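Local coordinates for protein anti-sigma-I factor RsgI3 (PDB 6QE7) that binds pectin through its extracellular PA14 pair and probably acts as an anti-sigma factor that restrains SigI3 until polysaccharide is sensed, at residues A[214-220]-A[266-272]; A[84-88]-A[109-113]; A[54-58]-A[124-129]. All blocks are in the same frame, centred on the assembly; numbering follows the deposited sequence.

Interaction 1 (A[214-220]-A[266-272])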
loop_
_atom_site.group_PDB
_atom_site.type_symbol
_atom_site.label_atom_id
_atom_site.label_comp_id
_atom_site.label_asym_id
_atom_site.label_seq_id
_atom_site.Cartn_x
_atom_site.Cartn_y
_atom_site.Cartn_z
ATOM N N THR A 214 15.438 16.165 8.754
ATOM C CA THR A 214 14.802 16.626 10.012
ATOM C C THR A 214 15.424 17.963 10.394
ATOM O O THR A 214 16.637 18.194 10.224
ATOM C CB THR A 214 14.840 15.600 11.140
ATOM O OG1 THR A 214 16.222 15.387 11.335
ATOM C CG2 THR A 214 14.105 14.311 10.839
ATOM N N VAL A 215 14.540 18.821 10.821
ATOM C CA VAL A 215 14.801 20.091 11.529
ATOM C C VAL A 215 14.162 19.921 12.905
ATOM O O VAL A 215 12.926 19.733 12.986
ATOM C CB VAL A 215 14.270 21.344 10.803
ATOM C CG1 VAL A 215 14.590 22.640 11.600
ATOM C CG2 VAL A 215 14.852 21.454 9.444
ATOM N N ALA A 216 14.980 19.990 13.963
ATOM C CA ALA A 216 14.521 19.592 15.298
ATOM C C ALA A 216 15.225 20.342 16.430
ATOM O O ALA A 216 16.449 20.380 16.407
ATOM C CB ALA A 216 14.814 18.129 15.371
ATOM N N ASN A 217 14.493 20.682 17.482
ATOM C CA ASN A 217 15.043 21.315 18.722
ATOM C C ASN A 217 15.545 20.259 19.740
ATOM O O ASN A 217 16.094 20.640 20.781
ATOM C CB ASN A 217 14.016 22.253 19.344
ATOM C CG ASN A 217 13.900 23.580 18.619
ATOM O OD1 ASN A 217 14.529 23.791 17.581
ATOM N ND2 ASN A 217 13.093 24.483 19.155
ATOM N N GLY A 218 15.410 18.977 19.469
ATOM C CA GLY A 218 15.825 17.915 20.408
ATOM C C GLY A 218 16.392 16.757 19.633
ATOM O O GLY A 218 17.039 16.979 18.611
ATOM N N GLY A 219 16.259 15.557 20.158
ATOM C CA GLY A 219 16.789 14.344 19.511
ATOM C C GLY A 219 15.783 13.757 18.511
ATOM O O GLY A 219 14.556 13.767 18.808
ATOM N N VAL A 220 16.294 13.184 17.417
ATOM C CA VAL A 220 15.468 12.522 16.361
ATOM C C VAL A 220 16.070 11.175 15.993
ATOM O O VAL A 220 17.313 11.012 15.974
ATOM C CB VAL A 220 15.340 13.407 15.113
ATOM C CG1 VAL A 220 14.413 14.567 15.368
ATOM C CG2 VAL A 220 16.675 13.917 14.636
ATOM N N PRO A 266 12.211 24.863 23.862
ATOM C CA PRO A 266 10.934 24.984 23.164
ATOM C C PRO A 266 10.979 23.979 22.002
ATOM O O PRO A 266 12.050 23.902 21.343
ATOM C CB PRO A 266 10.878 26.428 22.661
ATOM C CG PRO A 266 12.328 26.904 22.686
ATOM C CD PRO A 266 13.030 26.083 23.746
ATOM N N ALA A 267 9.913 23.166 21.875
ATOM C CA ALA A 267 9.954 21.922 21.070
ATOM C C ALA A 267 9.640 22.278 19.612
ATOM O O ALA A 267 8.752 23.101 19.372
ATOM C CB ALA A 267 8.995 20.897 21.579
ATOM N N PHE A 268 10.309 21.612 18.688
ATOM C CA PHE A 268 10.163 21.829 17.232
ATOM C C PHE A 268 10.580 20.546 16.547
ATOM O O PHE A 268 11.671 20.099 16.852
ATOM C CB PHE A 268 11.088 22.954 16.781
ATOM C CG PHE A 268 10.940 23.506 15.396
ATOM C CD1 PHE A 268 11.518 22.863 14.312
ATOM C CD2 PHE A 268 10.290 24.718 15.175
ATOM C CE1 PHE A 268 11.413 23.400 13.032
ATOM C CE2 PHE A 268 10.198 25.267 13.896
ATOM C CZ PHE A 268 10.777 24.613 12.830
ATOM N N ILE A 269 9.771 20.045 15.630
ATOM C CA ILE A 269 10.246 19.010 14.665
ATOM C C ILE A 269 9.458 19.095 13.348
ATOM O O ILE A 269 8.189 19.105 13.369
ATOM C CB ILE A 269 10.186 17.622 15.325
ATOM C CG1 ILE A 269 10.650 16.527 14.342
ATOM C CG2 ILE A 269 8.783 17.415 15.873
ATOM C CD1 ILE A 269 10.796 15.205 14.941
ATOM N N LYS A 270 10.190 19.185 12.241
ATOM C CA LYS A 270 9.636 19.061 10.848
ATOM C C LYS A 270 10.311 17.849 10.201
ATOM O O LYS A 270 11.511 17.688 10.471
ATOM C CB LYS A 270 9.924 20.315 10.016
ATOM C CG LYS A 270 9.205 21.602 10.420
ATOM C CD LYS A 270 9.740 22.872 9.732
ATOM C CE LYS A 270 8.806 24.083 9.732
ATOM N NZ LYS A 270 7.931 24.200 10.935
ATOM N N LEU A 271 9.579 17.055 9.385
ATOM C CA LEU A 271 10.155 15.981 8.504
ATOM C C LEU A 271 9.931 16.451 7.080
ATOM O O LEU A 271 8.768 16.792 6.736
ATOM C CB LEU A 271 9.525 14.601 8.776
ATOM C CG LEU A 271 9.989 13.451 7.876
ATOM C CD1 LEU A 271 11.421 13.039 8.209
ATOM C CD2 LEU A 271 9.064 12.279 7.972
ATOM N N LEU A 272 11.029 16.643 6.364
ATOM C CA LEU A 272 11.018 17.077 4.961
ATOM C C LEU A 272 11.534 15.939 4.097
ATOM O O LEU A 272 12.314 15.142 4.606
ATOM C CB LEU A 272 11.937 18.289 4.848
ATOM C CG LEU A 272 11.522 19.415 5.802
ATOM C CD1 LEU A 272 12.491 19.525 6.975
ATOM C CD2 LEU A 272 11.385 20.732 5.048
#

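Interaction 2 (A[84-88]-A[109-113]). With CA (calcium ion), chain D.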
loop_
_atom_site.group_PDB
_atom_site.type_symbol
_atom_site.label_atom_id
_atom_site.label_comp_id
_atom_site.label_asym_id
_atom_site.label_seq_id
_atom_site.Cartn_x
_atom_site.Cartn_y
_atom_site.Cartn_z
ATOM N N LYS A 84 3.438 -14.955 -10.718
ATOM C CA LYS A 84 4.274 -14.233 -11.696
ATOM C C LYS A 84 4.178 -12.743 -11.410
ATOM O O LYS A 84 3.642 -11.995 -12.288
ATOM C CB LYS A 84 3.805 -14.565 -13.100
ATOM C CG LYS A 84 4.076 -15.991 -13.512
ATOM C CD LYS A 84 5.515 -16.377 -13.464
ATOM C CE LYS A 84 5.619 -17.829 -13.887
ATOM N NZ LYS A 84 6.974 -18.107 -14.351
ATOM N N TRP A 85 4.541 -12.367 -10.196
ATOM C CA TRP A 85 4.383 -10.972 -9.743
ATOM C C TRP A 85 5.574 -10.144 -10.198
ATOM O O TRP A 85 6.569 -10.071 -9.486
ATOM C CB TRP A 85 4.309 -10.961 -8.223
ATOM C CG TRP A 85 3.679 -9.706 -7.714
ATOM C CD1 TRP A 85 4.265 -8.757 -6.937
ATOM C CD2 TRP A 85 2.298 -9.330 -7.816
ATOM N NE1 TRP A 85 3.354 -7.777 -6.623
ATOM C CE2 TRP A 85 2.125 -8.139 -7.052
ATOM C CE3 TRP A 85 1.210 -9.821 -8.513
ATOM C CZ2 TRP A 85 0.967 -7.392 -7.079
ATOM C CZ3 TRP A 85 0.021 -9.106 -8.502
ATOM C CH2 TRP A 85 -0.104 -7.912 -7.764
ATOM N N LYS A 86 5.518 -9.614 -11.411
ATOM C CA LYS A 86 6.680 -8.989 -12.080
ATOM C C LYS A 86 6.163 -8.124 -13.217
ATOM O O LYS A 86 4.983 -8.273 -13.623
ATOM C CB LYS A 86 7.677 -10.015 -12.628
ATOM C CG LYS A 86 7.132 -10.858 -13.776
ATOM C CD LYS A 86 8.010 -11.992 -14.161
ATOM C CE LYS A 86 7.522 -12.723 -15.397
ATOM N NZ LYS A 86 8.568 -13.684 -15.807
ATOM N N SER A 87 7.080 -7.298 -13.676
ATOM C CA SER A 87 7.012 -6.443 -14.855
ATOM C C SER A 87 7.002 -7.390 -16.063
ATOM O O SER A 87 7.915 -8.254 -16.222
ATOM C CB SER A 87 8.160 -5.477 -14.834
ATOM O OG SER A 87 8.175 -4.699 -15.987
ATOM N N GLN A 88 5.943 -7.312 -16.859
ATOM C CA GLN A 88 5.872 -8.110 -18.086
ATOM C C GLN A 88 4.870 -7.467 -19.036
ATOM O O GLN A 88 3.791 -7.143 -18.612
ATOM C CB GLN A 88 5.435 -9.558 -17.821
ATOM C CG GLN A 88 4.184 -9.681 -16.964
ATOM C CD GLN A 88 3.749 -11.119 -16.792
ATOM O OE1 GLN A 88 4.544 -12.025 -16.633
ATOM N NE2 GLN A 88 2.442 -11.360 -16.839
ATOM N N MET A 109 -7.610 -13.594 -7.688
ATOM C CA MET A 109 -6.640 -13.175 -8.673
ATOM C C MET A 109 -6.201 -11.774 -8.282
ATOM O O MET A 109 -7.055 -10.900 -8.173
ATOM C CB MET A 109 -7.247 -13.215 -10.074
ATOM C CG MET A 109 -6.319 -12.650 -11.084
ATOM S SD MET A 109 -6.892 -13.069 -12.784
ATOM C CE MET A 109 -5.805 -12.065 -13.797
ATOM N N GLU A 110 -4.885 -11.623 -8.081
ATOM C CA GLU A 110 -4.212 -10.335 -7.777
ATOM C C GLU A 110 -3.469 -9.948 -9.026
ATOM O O GLU A 110 -2.938 -10.828 -9.703
ATOM C CB GLU A 110 -3.300 -10.471 -6.546
ATOM C CG GLU A 110 -4.138 -10.592 -5.290
ATOM C CD GLU A 110 -3.359 -10.734 -3.984
ATOM O OE1 GLU A 110 -2.173 -10.863 -4.038
ATOM O OE2 GLU A 110 -3.973 -10.613 -2.952
ATOM N N TYR A 111 -3.536 -8.664 -9.350
ATOM C CA TYR A 111 -3.023 -8.117 -10.606
ATOM C C TYR A 111 -2.348 -6.802 -10.273
ATOM O O TYR A 111 -2.914 -6.083 -9.413
ATOM C CB TYR A 111 -4.221 -7.931 -11.565
ATOM C CG TYR A 111 -3.887 -6.944 -12.644
ATOM C CD1 TYR A 111 -3.117 -7.317 -13.724
ATOM C CD2 TYR A 111 -4.200 -5.615 -12.491
ATOM C CE1 TYR A 111 -2.694 -6.409 -14.669
ATOM C CE2 TYR A 111 -3.798 -4.694 -13.429
ATOM C CZ TYR A 111 -3.038 -5.087 -14.503
ATOM O OH TYR A 111 -2.672 -4.166 -15.415
ATOM N N TYR A 112 -1.316 -6.393 -11.023
ATOM C CA TYR A 112 -0.904 -4.985 -10.949
ATOM C C TYR A 112 -0.347 -4.573 -12.312
ATOM O O TYR A 112 0.029 -5.387 -13.156
ATOM C CB TYR A 112 0.123 -4.780 -9.839
ATOM C CG TYR A 112 1.531 -5.154 -10.229
ATOM C CD1 TYR A 112 1.994 -6.453 -10.140
ATOM C CD2 TYR A 112 2.438 -4.188 -10.650
ATOM C CE1 TYR A 112 3.308 -6.792 -10.481
ATOM C CE2 TYR A 112 3.765 -4.495 -10.944
ATOM C CZ TYR A 112 4.219 -5.805 -10.851
ATOM O OH TYR A 112 5.486 -6.096 -11.249
ATOM N N GLN A 113 -0.463 -3.290 -12.527
ATOM C CA GLN A 113 0.144 -2.464 -13.585
ATOM C C GLN A 113 1.274 -1.622 -12.994
ATOM O O GLN A 113 1.090 -0.931 -11.915
ATOM C CB GLN A 113 -0.953 -1.566 -14.191
ATOM C CG GLN A 113 -0.402 -0.250 -14.755
ATOM C CD GLN A 113 0.321 -0.362 -16.061
ATOM O OE1 GLN A 113 1.022 -1.331 -16.341
ATOM N NE2 GLN A 113 0.044 0.598 -16.955
HETATM CA CA CA D . 2.409 -2.351 -17.801
HETATM O O HOH W 1 5.149 -2.518 -17.735
HETATM O O HOH W 2 4.133 -3.019 -19.827
#

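Interaction 3 (A[54-58]-A[124-129])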
loop_
_atom_site.group_PDB
_atom_site.type_symbol
_atom_site.label_atom_id
_atom_site.label_comp_id
_atom_site.label_asym_id
_atom_site.label_seq_id
_atom_site.Cartn_x
_atom_site.Cartn_y
_atom_site.Cartn_z
ATOM N N VAL A 54 -15.517 -19.745 -8.145
ATOM C CA VAL A 54 -15.691 -20.252 -9.521
ATOM C C VAL A 54 -16.366 -21.636 -9.408
ATOM O O VAL A 54 -16.141 -22.312 -8.355
ATOM C CB VAL A 54 -14.369 -20.270 -10.283
ATOM C CG1 VAL A 54 -13.326 -21.175 -9.635
ATOM C CG2 VAL A 54 -14.540 -20.653 -11.730
ATOM N N GLU A 55 -17.241 -21.975 -10.384
ATOM C CA GLU A 55 -18.033 -23.248 -10.439
ATOM C C GLU A 55 -17.805 -23.937 -11.770
ATOM O O GLU A 55 -18.332 -23.544 -12.803
ATOM C CB GLU A 55 -19.502 -23.008 -10.182
ATOM C CG GLU A 55 -20.395 -24.173 -10.574
ATOM C CD GLU A 55 -21.779 -24.070 -9.963
ATOM O OE1 GLU A 55 -21.933 -23.266 -8.996
ATOM O OE2 GLU A 55 -22.705 -24.786 -10.447
ATOM N N PRO A 56 -16.916 -24.939 -11.844
ATOM C CA PRO A 56 -16.705 -25.601 -13.114
ATOM C C PRO A 56 -17.998 -26.334 -13.548
ATOM O O PRO A 56 -18.876 -26.645 -12.712
ATOM C CB PRO A 56 -15.562 -26.583 -12.826
ATOM C CG PRO A 56 -15.702 -26.833 -11.350
ATOM C CD PRO A 56 -16.159 -25.544 -10.732
ATOM N N ARG A 57 -18.137 -26.536 -14.861
ATOM C CA ARG A 57 -19.333 -27.259 -15.390
ATOM C C ARG A 57 -19.082 -28.782 -15.324
ATOM O O ARG A 57 -20.090 -29.507 -15.147
ATOM C CB ARG A 57 -19.615 -26.827 -16.831
ATOM C CG ARG A 57 -19.862 -25.337 -17.051
ATOM C CD ARG A 57 -19.580 -25.055 -18.522
ATOM N NE ARG A 57 -20.257 -23.871 -19.026
ATOM C CZ ARG A 57 -19.647 -22.760 -19.489
ATOM N NH1 ARG A 57 -18.322 -22.670 -19.544
ATOM N NH2 ARG A 57 -20.377 -21.736 -19.917
ATOM N N TYR A 58 -17.813 -29.227 -15.480
ATOM C CA TYR A 58 -17.367 -30.638 -15.616
ATOM C C TYR A 58 -16.429 -31.076 -14.472
ATOM O O TYR A 58 -15.700 -30.220 -13.921
ATOM C CB TYR A 58 -16.670 -30.747 -16.954
ATOM C CG TYR A 58 -17.413 -30.119 -18.111
ATOM C CD1 TYR A 58 -18.653 -30.578 -18.534
ATOM C CD2 TYR A 58 -16.843 -29.074 -18.818
ATOM C CE1 TYR A 58 -19.307 -29.997 -19.612
ATOM C CE2 TYR A 58 -17.463 -28.512 -19.920
ATOM C CZ TYR A 58 -18.705 -28.976 -20.317
ATOM O OH TYR A 58 -19.283 -28.361 -21.391
ATOM N N TRP A 124 -10.040 -20.417 -18.870
ATOM C CA TRP A 124 -9.975 -21.815 -18.419
ATOM C C TRP A 124 -10.260 -22.730 -19.616
ATOM O O TRP A 124 -10.838 -22.278 -20.558
ATOM C CB TRP A 124 -10.916 -22.136 -17.264
ATOM C CG TRP A 124 -12.373 -22.111 -17.549
ATOM C CD1 TRP A 124 -12.988 -21.716 -18.704
ATOM C CD2 TRP A 124 -13.401 -22.319 -16.584
ATOM N NE1 TRP A 124 -14.335 -21.666 -18.508
ATOM C CE2 TRP A 124 -14.621 -22.083 -17.237
ATOM C CE3 TRP A 124 -13.421 -22.766 -15.273
ATOM C CZ2 TRP A 124 -15.840 -22.273 -16.616
ATOM C CZ3 TRP A 124 -14.634 -22.949 -14.651
ATOM C CH2 TRP A 124 -15.832 -22.685 -15.317
ATOM N N SER A 125 -9.850 -23.975 -19.503
ATOM C CA SER A 125 -9.977 -25.049 -20.501
ATOM C C SER A 125 -10.019 -26.363 -19.730
ATOM O O SER A 125 -9.631 -26.370 -18.509
ATOM C CB SER A 125 -8.876 -24.977 -21.530
ATOM O OG SER A 125 -7.659 -25.480 -21.020
ATOM N N SER A 126 -10.581 -27.404 -20.370
ATOM C CA SER A 126 -10.552 -28.833 -19.931
ATOM C C SER A 126 -10.886 -29.761 -21.112
ATOM O O SER A 126 -10.936 -29.267 -22.303
ATOM C CB SER A 126 -11.459 -29.110 -18.726
ATOM O OG SER A 126 -12.788 -28.731 -18.933
ATOM N N LYS A 127 -11.066 -31.050 -20.825
ATOM C CA LYS A 127 -11.300 -32.032 -21.897
ATOM C C LYS A 127 -12.492 -31.499 -22.698
ATOM O O LYS A 127 -12.298 -31.263 -23.868
ATOM C CB LYS A 127 -11.545 -33.409 -21.305
ATOM C CG LYS A 127 -11.369 -34.497 -22.345
ATOM C CD LYS A 127 -11.343 -35.884 -21.749
ATOM C CE LYS A 127 -12.561 -36.178 -20.900
ATOM N NZ LYS A 127 -12.223 -37.176 -19.870
ATOM N N SER A 128 -13.630 -31.274 -22.026
ATOM C CA SER A 128 -14.937 -30.755 -22.531
ATOM C C SER A 128 -15.087 -29.205 -22.542
ATOM O O SER A 128 -16.003 -28.699 -23.229
ATOM C CB SER A 128 -16.043 -31.331 -21.706
ATOM O OG SER A 128 -15.628 -32.544 -21.158
ATOM N N GLN A 129 -14.295 -28.428 -21.806
ATOM C CA GLN A 129 -14.428 -26.940 -21.856
ATOM C C GLN A 129 -13.428 -26.370 -22.842
ATOM O O GLN A 129 -12.204 -26.337 -22.576
ATOM C CB GLN A 129 -14.254 -26.305 -20.498
ATOM C CG GLN A 129 -14.363 -24.800 -20.575
ATOM C CD GLN A 129 -15.773 -24.398 -20.879
ATOM O OE1 GLN A 129 -16.693 -24.664 -20.109
ATOM N NE2 GLN A 129 -15.930 -23.753 -22.023
HETATM O O HOH W 3 -16.290 -25.237 -17.040
#

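Interaction 1 (A[214-220]-A[266-272])
Val215 lies alongside the ring of Phe268, both side chains pointing the same way from one face of a sheet, and its CG1 comes within 3.6 Å of Phe268 CE1. The torsions explain the overlap: Val215 carries CG1 opposite its backbone N (chi1 -180°), and Phe268 has its CG in the same relation, which also brings the ring edge up to Val215 O in the ring plane. The other branch, Val215 CG2, meets Leu272 CD1 at 3.9 Å, giving the valine an aromatic and an aliphatic neighbour. Beneath them the backbones are antiparallel, with the short strand axes 4.7 Å apart. Val215 and Lys270 form a hydrogen-bonded pair, the donation from Lys270 N to Val215 O (2.9 Å) being shorter than that from Val215 N to Lys270 O (3.3 Å). Val215 O receives a second contact, from Ile269 CA at 3.2 Å.

Where the strand ends, Asn217 N still bonds to Phe268 O at 2.9 Å. The Asn217 amide then lies across Phe268 CB, with amide and ring planes 24° apart. Its ND2 donates almost straight to Pro266 O, although the modelled separation is so short that its exact value is doubtful; its OD1 accepts from the backbone N of Glu239. On the face that carries Thr214, Ala216 and Ile269, the extended Ile269 sends CD1 to Val220 CG1 (3.7 Å), beyond the turn, while Tyr260 and Trp198 of the facing sheet pack on the same isoleucine.

This is the pairing of strands 208-216 and 268-274 in the second PA14 domain. Apolar contacts are made on both faces of the pair, and the two amide bonds, if that to Pro266 is as modelled, would probably hold buried Asn217 in one orientation, tying the turn to the residues leading into strand 268-274.

Interaction 2 (A[84-88]-A[109-113])
From CB, 3.8 Å from Trp85 CH2, the Tyr112 side chain runs across the indole of Trp85. CG stays near the same pair of atoms, CZ2 and CH2. CD1 makes the main contact, 3.4 Å from Trp85 CZ2 and above the indole face, offset toward its rim. This is an edge-to-face aromatic pair, with Tyr112 supplying the edge: the centroid of the Trp85 six-membered ring is 4.5 Å from that of Tyr112, and the planes are inclined by 53°. CE1 approaches both Trp85 CD2 and Lys86 N (3.7 Å to the latter), CZ nears Lys86 O, and OH ends beside the Lys86-Ser87 peptide. Its 3.1 Å approach to Ser87 N has too poor an angle for a hydrogen bond. Chi1 of 81° places the Tyr112 ring between its own backbone N and carbonyl carbon, up against this loop.

At the in-plane edge of Trp85, CZ3 meets Glu110 O; Arg73 adds a cation-pi contact to the same indole. Gln113, which follows Tyr112, binds calcium through OE1 at 2.3 Å, together with Asp69, Asp70, Val115, Ala117 and two waters. The chemistry thus divides: loop meets strand through aromatic and van der Waals packing, while Gln113 supplies a neutral amide oxygen to the metal.

Interaction 3 (A[54-58]-A[124-129])
The Tyr58 ring is sandwiched between two methylene carbons: Ser128 CB over the centre of one face and Arg57 CB over the centre of the opposite face. The Ser128 contact is a CH-pi interaction, 3.7 Å from CB to the Tyr58 ring centroid and 13° off the ring normal. Gln129 CB fills part of the edge in the ring plane. The second flat group, the buried Trp124 indole, has a water over one face and meets segment 54-58 mostly with its benzo rim: CZ3 touches Val54 CG2 at 3.7 Å and lies equally near Pro56 CA, while CH2 comes edge-on to Glu55 O at 3.6 Å.

Polar groups bind the two aromatic sites together. Arg57 NH1 donates to Gln129 OE1 at 2.6 Å through a bent bond (134° at the hydrogen), approaching from above the carbonyl plane, with the guanidinium and amide planes 39° apart. Gln129 reaches it through a bend at its chi2 bond. The water over Trp124 accepts from Arg57 N at 3.1 Å and donates to Gln129 OE1, so the amide oxygen has two donors. Arg57 NH1 also forms a salt bridge with Glu132 OE2, which in turn accepts from Trp124 NE1; this shared carboxylate would help offset the arginine charge near the indole.

Ser126 OG, accepting from Gln129 N at 3.3 Å, marks an ST motif in the turn after strand 119-125, and Glu60 bonds the hydroxyls of both Ser126 and Ser128. Strand 53-54 belongs to one sheet of the first PA14 domain and strand 119-125 to the other. The contact lies where the loop from strand 53-54 to strand 60-69 passes between the two sheets of the PA14 beta-sandwich, packing on a tryptophan and the turn that follows it.

How the interactions relate
From the N terminus, interaction 3 opens first, at 54-58, as the chain leaves strand 53-54 for strand 60-69. Before it closes at 124-129, the chain makes interaction 2, joining the 84-88 loop to strand 105-113, so interaction 2 is nested within interaction 3 and their centres are 24 Å apart. Interaction 2 links a loop to a strand beside a calcium site, whereas interaction 3 connects two sheets of the first PA14 domain. Interaction 1 follows in series in the second domain, where strand 208-216 pairs with strand 268-274 and the turn after it bonds to the start of that strand; its centre lies 62 Å from interaction 3 and 40 Å from interaction 2. None of the three touch.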